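Local coordinates for protein SM80.1 Vicilin (Solanum melongena, PDB 5VF5) that probably serves as a seed storage protein of the 7S vicilin family, folded as a bicupin and binding copper in this crystal, at residues P11-S16 / G311-G316; L33-Q38 / K48-V53; A246-N251 / F337-F342; R266-V271 / L319-G324. All blocks are in the same frame, centred on the assembly; numbering follows the deposited sequence.

Interaction 1 of 4, residues P11-S16 / G311-G316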
# COMPACT_ATOMS: atom_id res chain seq x y z
N PRO A 11 -18.19 -4.62 1.88
CA PRO A 11 -17.39 -4.11 2.97
C PRO A 11 -15.90 -4.13 2.69
O PRO A 11 -15.18 -3.40 3.36
CB PRO A 11 -17.72 -5.06 4.13
CG PRO A 11 -18.20 -6.30 3.48
CD PRO A 11 -18.97 -5.80 2.30
N TYR A 12 -15.48 -4.92 1.72
CA TYR A 12 -14.08 -5.02 1.38
C TYR A 12 -13.58 -3.94 0.45
O TYR A 12 -12.38 -3.80 0.23
CB TYR A 12 -13.84 -6.37 0.73
CG TYR A 12 -14.29 -7.56 1.53
CD1 TYR A 12 -13.81 -7.78 2.79
CD2 TYR A 12 -15.22 -8.44 1.03
CE1 TYR A 12 -14.25 -8.86 3.56
CE2 TYR A 12 -15.65 -9.52 1.78
CZ TYR A 12 -15.13 -9.73 3.03
OH TYR A 12 -15.56 -10.80 3.79
N LEU A 13 -14.48 -3.18 -0.17
CA LEU A 13 -14.15 -2.16 -1.15
C LEU A 13 -14.11 -0.81 -0.48
O LEU A 13 -15.07 -0.43 0.21
CB LEU A 13 -15.23 -2.16 -2.22
CG LEU A 13 -15.15 -1.06 -3.27
CD1 LEU A 13 -13.90 -1.21 -4.09
CD2 LEU A 13 -16.37 -1.14 -4.18
N PHE A 14 -13.03 -0.06 -0.71
CA PHE A 14 -12.85 1.28 -0.13
C PHE A 14 -12.52 2.19 -1.29
O PHE A 14 -11.40 2.23 -1.80
CB PHE A 14 -11.74 1.30 0.90
CG PHE A 14 -12.01 0.46 2.13
CD1 PHE A 14 -11.87 -0.90 2.10
CD2 PHE A 14 -12.46 1.05 3.31
CE1 PHE A 14 -12.18 -1.68 3.21
CE2 PHE A 14 -12.72 0.28 4.44
CZ PHE A 14 -12.60 -1.10 4.39
N LYS A 15 -13.52 2.91 -1.76
CA LYS A 15 -13.32 3.82 -2.85
C LYS A 15 -12.33 4.96 -2.48
O LYS A 15 -12.22 5.35 -1.31
CB LYS A 15 -14.66 4.39 -3.30
CG LYS A 15 -15.58 3.33 -3.91
CD LYS A 15 -15.12 2.84 -5.26
CE LYS A 15 -15.18 3.97 -6.25
NZ LYS A 15 -14.71 3.55 -7.59
N SER A 16 -11.67 5.50 -3.50
CA SER A 16 -10.66 6.52 -3.28
C SER A 16 -11.17 7.71 -2.47
O SER A 16 -10.42 8.28 -1.65
CB SER A 16 -10.03 6.96 -4.58
OG SER A 16 -10.97 7.69 -5.34
N GLY A 311 -17.36 -5.94 -8.15
CA GLY A 311 -17.27 -4.54 -8.37
C GLY A 311 -16.28 -4.15 -9.43
O GLY A 311 -15.70 -5.00 -10.13
N ASN A 312 -16.08 -2.86 -9.48
CA ASN A 312 -15.11 -2.25 -10.35
C ASN A 312 -14.16 -1.44 -9.52
O ASN A 312 -14.52 -0.88 -8.48
CB ASN A 312 -15.86 -1.44 -11.43
CG ASN A 312 -16.56 -2.40 -12.42
OD1 ASN A 312 -17.67 -2.88 -12.16
ND2 ASN A 312 -15.84 -2.83 -13.45
N LEU A 313 -12.90 -1.48 -9.95
CA LEU A 313 -11.84 -0.76 -9.32
C LEU A 313 -11.19 0.27 -10.24
O LEU A 313 -10.87 -0.05 -11.40
CB LEU A 313 -10.75 -1.74 -8.84
CG LEU A 313 -11.14 -2.64 -7.69
CD1 LEU A 313 -10.13 -3.76 -7.55
CD2 LEU A 313 -11.24 -1.81 -6.41
N ASN A 314 -10.97 1.46 -9.70
CA ASN A 314 -10.37 2.57 -10.40
C ASN A 314 -9.14 3.04 -9.63
O ASN A 314 -8.93 2.68 -8.45
CB ASN A 314 -11.33 3.77 -10.42
CG ASN A 314 -12.70 3.42 -10.86
OD1 ASN A 314 -13.70 3.86 -10.24
ND2 ASN A 314 -12.79 2.66 -11.93
N VAL A 315 -8.36 3.88 -10.28
CA VAL A 315 -7.15 4.42 -9.67
C VAL A 315 -7.45 5.03 -8.29
O VAL A 315 -8.37 5.81 -8.13
CB VAL A 315 -6.45 5.42 -10.59
CG1 VAL A 315 -5.34 6.16 -9.85
CG2 VAL A 315 -5.88 4.73 -11.81
N GLY A 316 -6.66 4.60 -7.29
CA GLY A 316 -6.77 5.10 -5.92
C GLY A 316 -7.75 4.33 -5.03
O GLY A 316 -7.78 4.54 -3.82
O HOH W 1 -16.15 1.27 -8.49
O HOH W 2 -11.18 6.14 -7.51

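Interaction 2 of 4, residues L33-Q38 / K48-V53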
# COMPACT_ATOMS: atom_id res chain seq x y z
N LEU A 33 -7.02 6.26 4.82
CA LEU A 33 -8.29 5.54 4.86
C LEU A 33 -8.71 5.40 6.32
O LEU A 33 -7.84 5.29 7.20
CB LEU A 33 -8.08 4.17 4.24
CG LEU A 33 -9.22 3.40 3.72
CD1 LEU A 33 -10.05 4.19 2.68
CD2 LEU A 33 -8.68 2.12 3.10
N PRO A 34 -10.03 5.39 6.61
CA PRO A 34 -10.44 5.08 7.97
C PRO A 34 -9.96 3.72 8.47
O PRO A 34 -9.58 2.86 7.66
CB PRO A 34 -11.96 5.15 7.90
CG PRO A 34 -12.23 6.05 6.74
CD PRO A 34 -11.16 5.71 5.74
N LYS A 35 -10.06 3.49 9.76
CA LYS A 35 -9.83 2.16 10.27
C LYS A 35 -10.64 1.14 9.51
O LYS A 35 -11.79 1.41 9.13
CB LYS A 35 -10.24 2.06 11.74
CG LYS A 35 -9.25 2.69 12.67
CD LYS A 35 -9.63 2.47 14.14
CE LYS A 35 -9.76 0.99 14.50
NZ LYS A 35 -9.98 0.76 15.96
N PHE A 36 -10.09 -0.04 9.28
CA PHE A 36 -10.81 -1.02 8.45
C PHE A 36 -12.11 -1.53 9.05
O PHE A 36 -13.01 -1.97 8.33
CB PHE A 36 -9.88 -2.16 8.14
CG PHE A 36 -8.80 -1.80 7.18
CD1 PHE A 36 -9.11 -1.50 5.84
CD2 PHE A 36 -7.49 -1.79 7.55
CE1 PHE A 36 -8.11 -1.21 4.96
CE2 PHE A 36 -6.49 -1.45 6.65
CZ PHE A 36 -6.81 -1.19 5.35
N THR A 37 -12.18 -1.45 10.36
CA THR A 37 -13.38 -1.82 11.12
C THR A 37 -14.45 -0.74 11.16
O THR A 37 -15.51 -0.99 11.77
CB THR A 37 -12.96 -2.20 12.54
OG1 THR A 37 -12.09 -1.17 13.05
CG2 THR A 37 -12.20 -3.55 12.53
N GLN A 38 -14.22 0.40 10.51
CA GLN A 38 -15.23 1.50 10.49
C GLN A 38 -16.63 1.04 10.13
O GLN A 38 -17.56 1.44 10.82
CB GLN A 38 -14.82 2.65 9.55
CG GLN A 38 -15.79 3.82 9.48
CD GLN A 38 -15.51 4.74 8.30
OE1 GLN A 38 -15.39 4.30 7.13
NE2 GLN A 38 -15.39 6.02 8.60
N LYS A 48 -5.30 -3.16 13.26
CA LYS A 48 -4.15 -2.33 13.62
C LYS A 48 -3.52 -1.59 12.45
O LYS A 48 -2.66 -0.69 12.65
CB LYS A 48 -3.10 -3.10 14.41
CG LYS A 48 -3.54 -3.51 15.80
CD LYS A 48 -2.44 -4.23 16.55
CE LYS A 48 -2.85 -4.52 17.98
NZ LYS A 48 -1.76 -5.23 18.68
N PHE A 49 -3.92 -1.97 11.22
CA PHE A 49 -3.26 -1.46 10.04
C PHE A 49 -4.05 -0.31 9.40
O PHE A 49 -5.29 -0.29 9.42
CB PHE A 49 -3.03 -2.56 9.04
CG PHE A 49 -1.98 -3.56 9.45
CD1 PHE A 49 -0.66 -3.33 9.17
CD2 PHE A 49 -2.33 -4.68 10.17
CE1 PHE A 49 0.31 -4.22 9.57
CE2 PHE A 49 -1.36 -5.58 10.59
CZ PHE A 49 -0.05 -5.36 10.25
N ARG A 50 -3.33 0.65 8.86
CA ARG A 50 -3.92 1.73 8.09
C ARG A 50 -3.21 1.84 6.77
O ARG A 50 -1.96 1.64 6.73
CB ARG A 50 -3.84 3.04 8.84
CG ARG A 50 -4.54 3.07 10.20
CD ARG A 50 -6.05 2.98 10.11
NE ARG A 50 -6.65 4.22 9.63
CZ ARG A 50 -6.87 5.30 10.37
NH1 ARG A 50 -6.53 5.32 11.66
NH2 ARG A 50 -7.44 6.37 9.82
N VAL A 51 -3.90 2.30 5.73
CA VAL A 51 -3.25 2.66 4.50
C VAL A 51 -3.48 4.10 4.18
O VAL A 51 -4.54 4.66 4.51
CB VAL A 51 -3.56 1.75 3.28
CG1 VAL A 51 -3.03 0.35 3.49
CG2 VAL A 51 -5.02 1.75 2.93
N SER A 52 -2.50 4.71 3.52
CA SER A 52 -2.57 6.13 3.19
C SER A 52 -1.81 6.40 1.90
O SER A 52 -1.08 5.53 1.38
CB SER A 52 -1.99 6.97 4.35
OG SER A 52 -0.63 6.61 4.61
N VAL A 53 -1.96 7.61 1.42
CA VAL A 53 -1.26 8.10 0.24
C VAL A 53 -0.63 9.45 0.59
O VAL A 53 -1.24 10.26 1.27
CB VAL A 53 -2.17 8.20 -1.02
CG1 VAL A 53 -1.46 8.90 -2.18
CG2 VAL A 53 -2.64 6.83 -1.46
O HOH W 3 -6.98 1.98 6.76
O HOH W 4 -7.68 -0.31 10.72

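Interaction 3 of 4, residues A246-N251 / F337-F342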
# COMPACT_ATOMS: atom_id res chain seq x y z
N ALA A 246 3.42 -6.50 -2.74
CA ALA A 246 3.19 -7.20 -3.97
C ALA A 246 2.92 -6.15 -5.05
O ALA A 246 2.23 -5.14 -4.84
CB ALA A 246 2.03 -8.16 -3.86
N PHE A 247 3.41 -6.43 -6.24
CA PHE A 247 3.18 -5.64 -7.43
C PHE A 247 2.54 -6.53 -8.49
O PHE A 247 3.13 -7.55 -8.87
CB PHE A 247 4.51 -5.12 -7.95
CG PHE A 247 5.28 -4.30 -6.94
CD1 PHE A 247 6.11 -4.91 -6.01
CD2 PHE A 247 5.10 -2.92 -6.90
CE1 PHE A 247 6.82 -4.14 -5.10
CE2 PHE A 247 5.83 -2.13 -6.00
CZ PHE A 247 6.66 -2.76 -5.08
N MET A 248 1.33 -6.19 -8.92
CA MET A 248 0.65 -6.99 -9.94
C MET A 248 0.29 -6.07 -11.07
O MET A 248 -0.30 -5.02 -10.86
CB MET A 248 -0.59 -7.71 -9.38
CG MET A 248 -1.27 -8.61 -10.39
SD MET A 248 -2.36 -9.80 -9.61
CE MET A 248 -3.68 -8.68 -9.24
N ASN A 249 0.64 -6.52 -12.28
CA ASN A 249 0.26 -5.86 -13.49
C ASN A 249 -0.48 -6.84 -14.38
O ASN A 249 0.00 -7.95 -14.62
CB ASN A 249 1.48 -5.31 -14.24
CG ASN A 249 1.07 -4.42 -15.41
OD1 ASN A 249 0.37 -3.42 -15.24
ND2 ASN A 249 1.39 -4.83 -16.60
N ILE A 250 -1.66 -6.42 -14.83
CA ILE A 250 -2.45 -7.19 -15.79
C ILE A 250 -2.47 -6.35 -17.09
O ILE A 250 -2.93 -5.19 -17.11
CB ILE A 250 -3.87 -7.46 -15.28
CG1 ILE A 250 -3.83 -8.15 -13.90
CG2 ILE A 250 -4.63 -8.31 -16.29
CD1 ILE A 250 -5.16 -8.41 -13.30
N ASN A 251 -1.97 -6.95 -18.16
CA ASN A 251 -1.93 -6.24 -19.41
C ASN A 251 -3.34 -5.97 -19.95
O ASN A 251 -4.30 -6.66 -19.60
CB ASN A 251 -1.15 -7.04 -20.42
CG ASN A 251 0.32 -7.16 -20.10
OD1 ASN A 251 0.91 -6.31 -19.47
ND2 ASN A 251 0.94 -8.18 -20.63
N PHE A 337 -3.79 -2.74 -16.05
CA PHE A 337 -4.31 -2.56 -14.70
C PHE A 337 -3.17 -2.92 -13.75
O PHE A 337 -2.71 -4.06 -13.74
CB PHE A 337 -5.49 -3.46 -14.46
CG PHE A 337 -6.01 -3.49 -13.04
CD1 PHE A 337 -6.68 -2.38 -12.51
CD2 PHE A 337 -5.90 -4.65 -12.24
CE1 PHE A 337 -7.20 -2.41 -11.24
CE2 PHE A 337 -6.44 -4.65 -10.97
CZ PHE A 337 -7.11 -3.54 -10.48
N ARG A 338 -2.71 -1.93 -13.01
CA ARG A 338 -1.58 -2.10 -12.09
C ARG A 338 -1.96 -1.75 -10.66
O ARG A 338 -2.58 -0.74 -10.38
CB ARG A 338 -0.43 -1.19 -12.49
CG ARG A 338 0.90 -1.58 -11.86
CD ARG A 338 2.08 -0.71 -12.33
NE ARG A 338 2.17 -0.60 -13.80
CZ ARG A 338 2.89 -1.40 -14.60
NH1 ARG A 338 3.60 -2.43 -14.12
NH2 ARG A 338 2.90 -1.17 -15.92
N VAL A 339 -1.56 -2.66 -9.76
CA VAL A 339 -1.88 -2.51 -8.32
C VAL A 339 -0.65 -2.73 -7.48
O VAL A 339 0.29 -3.47 -7.89
CB VAL A 339 -3.01 -3.48 -7.83
CG1 VAL A 339 -4.24 -3.29 -8.67
CG2 VAL A 339 -2.56 -4.92 -7.85
N VAL A 340 -0.65 -2.16 -6.29
CA VAL A 340 0.29 -2.49 -5.25
C VAL A 340 -0.54 -3.07 -4.14
O VAL A 340 -1.57 -2.52 -3.77
CB VAL A 340 1.00 -1.25 -4.70
CG1 VAL A 340 1.91 -1.61 -3.52
CG2 VAL A 340 1.77 -0.62 -5.81
N GLY A 341 -0.12 -4.22 -3.64
CA GLY A 341 -0.82 -4.88 -2.53
C GLY A 341 0.07 -5.00 -1.30
O GLY A 341 1.24 -5.42 -1.39
N PHE A 342 -0.42 -4.59 -0.17
CA PHE A 342 0.22 -4.90 1.08
C PHE A 342 -0.34 -6.20 1.61
O PHE A 342 -1.56 -6.35 1.73
CB PHE A 342 -0.01 -3.79 2.10
CG PHE A 342 0.72 -2.52 1.78
CD1 PHE A 342 2.10 -2.50 1.82
CD2 PHE A 342 0.05 -1.34 1.49
CE1 PHE A 342 2.82 -1.35 1.55
CE2 PHE A 342 0.75 -0.18 1.24
CZ PHE A 342 2.13 -0.16 1.25

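Interaction 4 of 4, residues R266-V271 / L319-G324. With ACT (acetate ion), chain C.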
# COMPACT_ATOMS: atom_id res chain seq x y z
N ARG A 266 -4.78 -9.21 1.91
CA ARG A 266 -4.17 -8.23 1.03
C ARG A 266 -4.94 -6.95 0.99
O ARG A 266 -6.15 -6.97 0.91
CB ARG A 266 -3.98 -8.80 -0.38
CG ARG A 266 -3.14 -10.10 -0.39
CD ARG A 266 -1.64 -9.75 -0.48
NE ARG A 266 -0.81 -10.56 0.32
CZ ARG A 266 0.34 -11.05 -0.04
NH1 ARG A 266 0.75 -10.93 -1.31
NH2 ARG A 266 1.05 -11.65 0.86
N VAL A 267 -4.22 -5.83 1.09
CA VAL A 267 -4.82 -4.52 0.94
C VAL A 267 -4.29 -3.94 -0.35
O VAL A 267 -3.12 -3.53 -0.42
CB VAL A 267 -4.52 -3.59 2.14
CG1 VAL A 267 -5.24 -2.29 1.97
CG2 VAL A 267 -4.92 -4.23 3.46
N VAL A 268 -5.13 -4.01 -1.39
CA VAL A 268 -4.74 -3.77 -2.78
C VAL A 268 -5.12 -2.37 -3.20
O VAL A 268 -6.29 -2.03 -3.06
CB VAL A 268 -5.45 -4.80 -3.69
CG1 VAL A 268 -5.21 -4.52 -5.16
CG2 VAL A 268 -4.98 -6.20 -3.27
N MET A 269 -4.18 -1.56 -3.63
CA MET A 269 -4.55 -0.21 -4.20
C MET A 269 -4.16 -0.07 -5.62
O MET A 269 -3.08 -0.46 -6.11
CB MET A 269 -3.91 0.99 -3.51
CG MET A 269 -4.43 2.35 -4.07
SD MET A 269 -3.75 3.77 -3.24
CE MET A 269 -2.08 3.68 -3.80
N VAL A 270 -5.12 0.46 -6.35
CA VAL A 270 -4.97 0.58 -7.80
C VAL A 270 -4.12 1.79 -8.10
O VAL A 270 -4.36 2.88 -7.58
CB VAL A 270 -6.32 0.78 -8.50
CG1 VAL A 270 -6.16 0.83 -10.00
CG2 VAL A 270 -7.27 -0.35 -8.11
N VAL A 271 -3.08 1.56 -8.91
CA VAL A 271 -2.17 2.63 -9.35
C VAL A 271 -2.40 3.07 -10.79
O VAL A 271 -2.14 4.22 -11.08
CB VAL A 271 -0.71 2.36 -9.02
CG1 VAL A 271 -0.59 2.21 -7.51
CG2 VAL A 271 -0.21 1.15 -9.72
N LEU A 319 -9.12 -2.51 -2.44
CA LEU A 319 -9.86 -3.70 -2.15
C LEU A 319 -9.11 -4.50 -1.11
O LEU A 319 -7.92 -4.78 -1.31
CB LEU A 319 -10.05 -4.57 -3.38
CG LEU A 319 -10.92 -5.80 -3.21
CD1 LEU A 319 -12.38 -5.49 -2.88
CD2 LEU A 319 -10.85 -6.67 -4.45
N VAL A 320 -9.79 -4.95 -0.07
CA VAL A 320 -9.21 -5.87 0.89
C VAL A 320 -9.62 -7.29 0.45
O VAL A 320 -10.80 -7.57 0.29
CB VAL A 320 -9.69 -5.57 2.32
CG1 VAL A 320 -9.19 -6.64 3.27
CG2 VAL A 320 -9.24 -4.17 2.74
N ILE A 321 -8.63 -8.15 0.26
CA ILE A 321 -8.88 -9.54 -0.07
C ILE A 321 -8.57 -10.36 1.19
O ILE A 321 -7.37 -10.59 1.49
CB ILE A 321 -7.97 -10.05 -1.22
CG1 ILE A 321 -7.91 -9.06 -2.41
CG2 ILE A 321 -8.47 -11.46 -1.63
CD1 ILE A 321 -6.84 -9.45 -3.41
N PRO A 322 -9.59 -10.84 1.91
CA PRO A 322 -9.29 -11.67 3.07
C PRO A 322 -8.59 -12.98 2.65
O PRO A 322 -8.81 -13.48 1.53
CB PRO A 322 -10.66 -11.96 3.67
CG PRO A 322 -11.55 -10.94 3.10
CD PRO A 322 -11.03 -10.59 1.76
N ALA A 323 -7.79 -13.55 3.56
CA ALA A 323 -7.14 -14.79 3.29
C ALA A 323 -8.15 -15.90 2.96
O ALA A 323 -9.29 -15.93 3.45
CB ALA A 323 -6.30 -15.22 4.47
N GLY A 324 -7.76 -16.76 2.01
CA GLY A 324 -8.56 -17.92 1.64
C GLY A 324 -9.65 -17.63 0.64
O GLY A 324 -10.24 -18.55 0.11
C ACT C . -2.25 -10.37 -4.04
O ACT C . -1.10 -10.57 -3.54
OXT ACT C . -3.15 -11.24 -3.93
CH3 ACT C . -2.60 -9.13 -4.82

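Interaction 1 of 4, residues P11-S16 / G311-G316
Lys-15 NZ draws several polar groups of this contact together. It lies 2.9 Å from Asn-314 OD1, donates a hydrogen bond of 2.8 Å to a water molecule (O of water 1), and forms a salt bridge with Asp-317, the residue just after segment 311-316. That water in turn donates to the carbonyl oxygen of Asn-312, at 2.7 Å from Asn-312 O, and so ties the lysine to the backbone of segment 311-316. The lysine reaches its partners by a folded route: its chain bends at chi2 (-71°) and again at chi3 (-64°), and it meets the asparagine at a slant. The amide nitrogen of Asn-314, ND2, bonds to Asn-274.

Further in, the contact turns apolar. Leu-13 and Leu-313 slide past each other in opposite directions, with Leu-13 CD1 and Leu-313 CD2 3.6 Å apart. At the far end the backbones draw together, and Ser-16 CB packs 3.4 Å from Gly-316 O; a water link from Ser-16 OG to Val-315 O is less certain, since Ser-16 has two conformers.

Strand 13-14 is the edge strand of the C-terminal cupin sheet and pairs with strand 318-321, whereas strand 307-313 pairs with strand 275-281 in the other sheet, so the contact joins the rims of two sheets.

Interaction 2 of 4, residues L33-Q38 / K48-V53
Leu-33 and Arg-50 are joined by the main polar grip of this contact. Arg-50 turns its guanidinium side-on and donates from NE and NH2 to a single carbonyl oxygen: Arg-50 NE and Arg-50 NH2 each lie 2.9 Å from Leu-33 O. The acceptor sits within 2° of the guanidinium plane, and Arg-50 NH1 bonds to Gly-133, so the flat group is fixed in its rotation. Bends at chi2 and chi3 turn CD and NE so that NE comes to Leu-33 O. Lys-35 N stands over one guanidinium face, toward its rim, without bonding to it. The backbone adds a bond from Leu-33 N to Val-51 O, 3.0 Å long and nearly along the C=O axis.

Two waters carry further polar links. Water 3 joins Pro-34 O to Val-51 N, and water 4 accepts from Phe-36 N while donating to Phe-49 O. Together they bridge the two backbones where strand 28-32 has ended and the chain leaves the N-terminal cupin sheet, in which that strand pairs with strand 49-56. The ring carbon Phe-36 CE2 also comes 3.2 Å from the carbonyl oxygen Phe-49 O.

Apolar contacts fill the inner side. Leu-33 and Val-51 lie side by side, with Leu-33 CD2 and Val-51 CG2 3.7 Å apart. Phe-36 CZ is 4.2 Å from Val-51 CG2. Beyond the ring, Phe-36 and Val-51 both pack on Val-267 of the second cupin domain.

Interaction 3 of 4, residues A246-N251 / F337-F342
Asn-249 and Arg-338 are brought together by matching first torsions: CG is anti to the backbone N in both. The arginine chain then bends at chi3 (-50°), which sets NE so that the guanidinium can lie flat over the amide oxygen. The two planes are 5° apart and stacked, with Asn-249 OD1 over the centre of the guanidinium, 3.3 Å from Arg-338 CZ. No hydrogen bond joins the pair; Asn-249 OD1 accepts from Asn-336, and Arg-338 NE is engaged by Glu-272 in a salt bridge. Arg-338 is modelled in two conformers, and the stack described belongs to one of them.

Beneath the stack runs a regular antiparallel pairing, with six backbone hydrogen bonds. Ala-246 pairs with Gly-341, Met-248 with Val-339 and Ile-250 with Phe-337 as hydrogen-bonded pairs, and Phe-247 with Val-340 and Asn-249 with Arg-338 as non-hydrogen-bonded ones. The bonds are nearly straight; that from Ile-250 N to Phe-337 O is 2.8 Å long with 175° at the hydrogen.

On the face of Met-248 and Ile-250 the packing is apolar. Val-339 CG2 lies 3.7 Å from Met-248 CB, and Ile-250 CD1 reaches the edge of the Phe-337 ring, 4.0 Å from CD2. On the face of the stack, Phe-247 CD2 and Val-340 CG2 are 4.2 Å apart.

The pair lies mid-sheet in the C-terminal cupin, flanked by strands 225-230 and 265-272. Ile-250 and Phe-337 turn to strand 327-331 of the sheet across the barrel, while Phe-247 and Val-340 meet Val-74 of the N-terminal cupin.

Interaction 4 of 4, residues R266-V271 / L319-G324
Arg-266 and Ile-321 face each other across a strand pair, and beside them the buried arginine holds an acetate ion, with Ile-321 CD1 passing alongside. The arginine side chain leaves the strand pair: its chi3 of 140°, far from a staggered value, swings NE aside, and Arg-266 NH1 donates to the acetate oxygen O at 2.9 Å, at the edge of the guanidinium, near its plane. On the same sheet face Ile-321 CD1 meets Val-268 CG2 at 3.7 Å, the two side chains touching diagonally.

The backbones pair antiparallel. Arg-266 faces Ile-321 and Val-268 faces Leu-319 as hydrogen-bonded pairs, with Ile-321 N 2.8 Å from Arg-266 O and Val-268 N 2.9 Å from Leu-319 O. Between them Val-267 and Val-320 form the non-hydrogen-bonded pair on the opposite face, where Val-267 CG2 and Val-320 CG2 are 4.4 Å apart. That face packs against the N-terminal cupin through Phe-36 and Leu-43; the face of Leu-319 and Ile-321 points into the C-terminal barrel, towards Ile-327 and Phe-329.

Glu-229 pairs with the arginine through a salt bridge while Ser-264 accepts from NH2. The acetate also bonds to Tyr-259, Asn-261 and Lys-351, so several donors meet on one anion, and Arg-266 NH1, shared with Glu-229, probably lends it only part of its charge. It probably came from the crystallisation liquor, yet its setting is consistent with a barrel pocket suited to a small carboxylate.

How the interactions relate
Interactions 1, 3 and 4 all reach the seven-stranded sheet of the C-terminal cupin: interactions 3 and 4 take its buried middle, where strands 337-344 and 265-272 are neighbours, and interaction 1 its partly exposed edge. The chemistry follows the position. Regular backbone bonds and apolar side chains dominate 3 and 4, though each includes an arginine with polar partners, whereas interaction 1 relies on a lysine and on water. Interaction 2 is buried too, but belongs to the N-terminal cupin and has an arginine and two waters where strand pairing lapses. Its Phe-36 meets Phe-14 of segment 11-16 edge-to-face and also Val-320 of interaction 4, consistent with one apolar interface shared by the two domains.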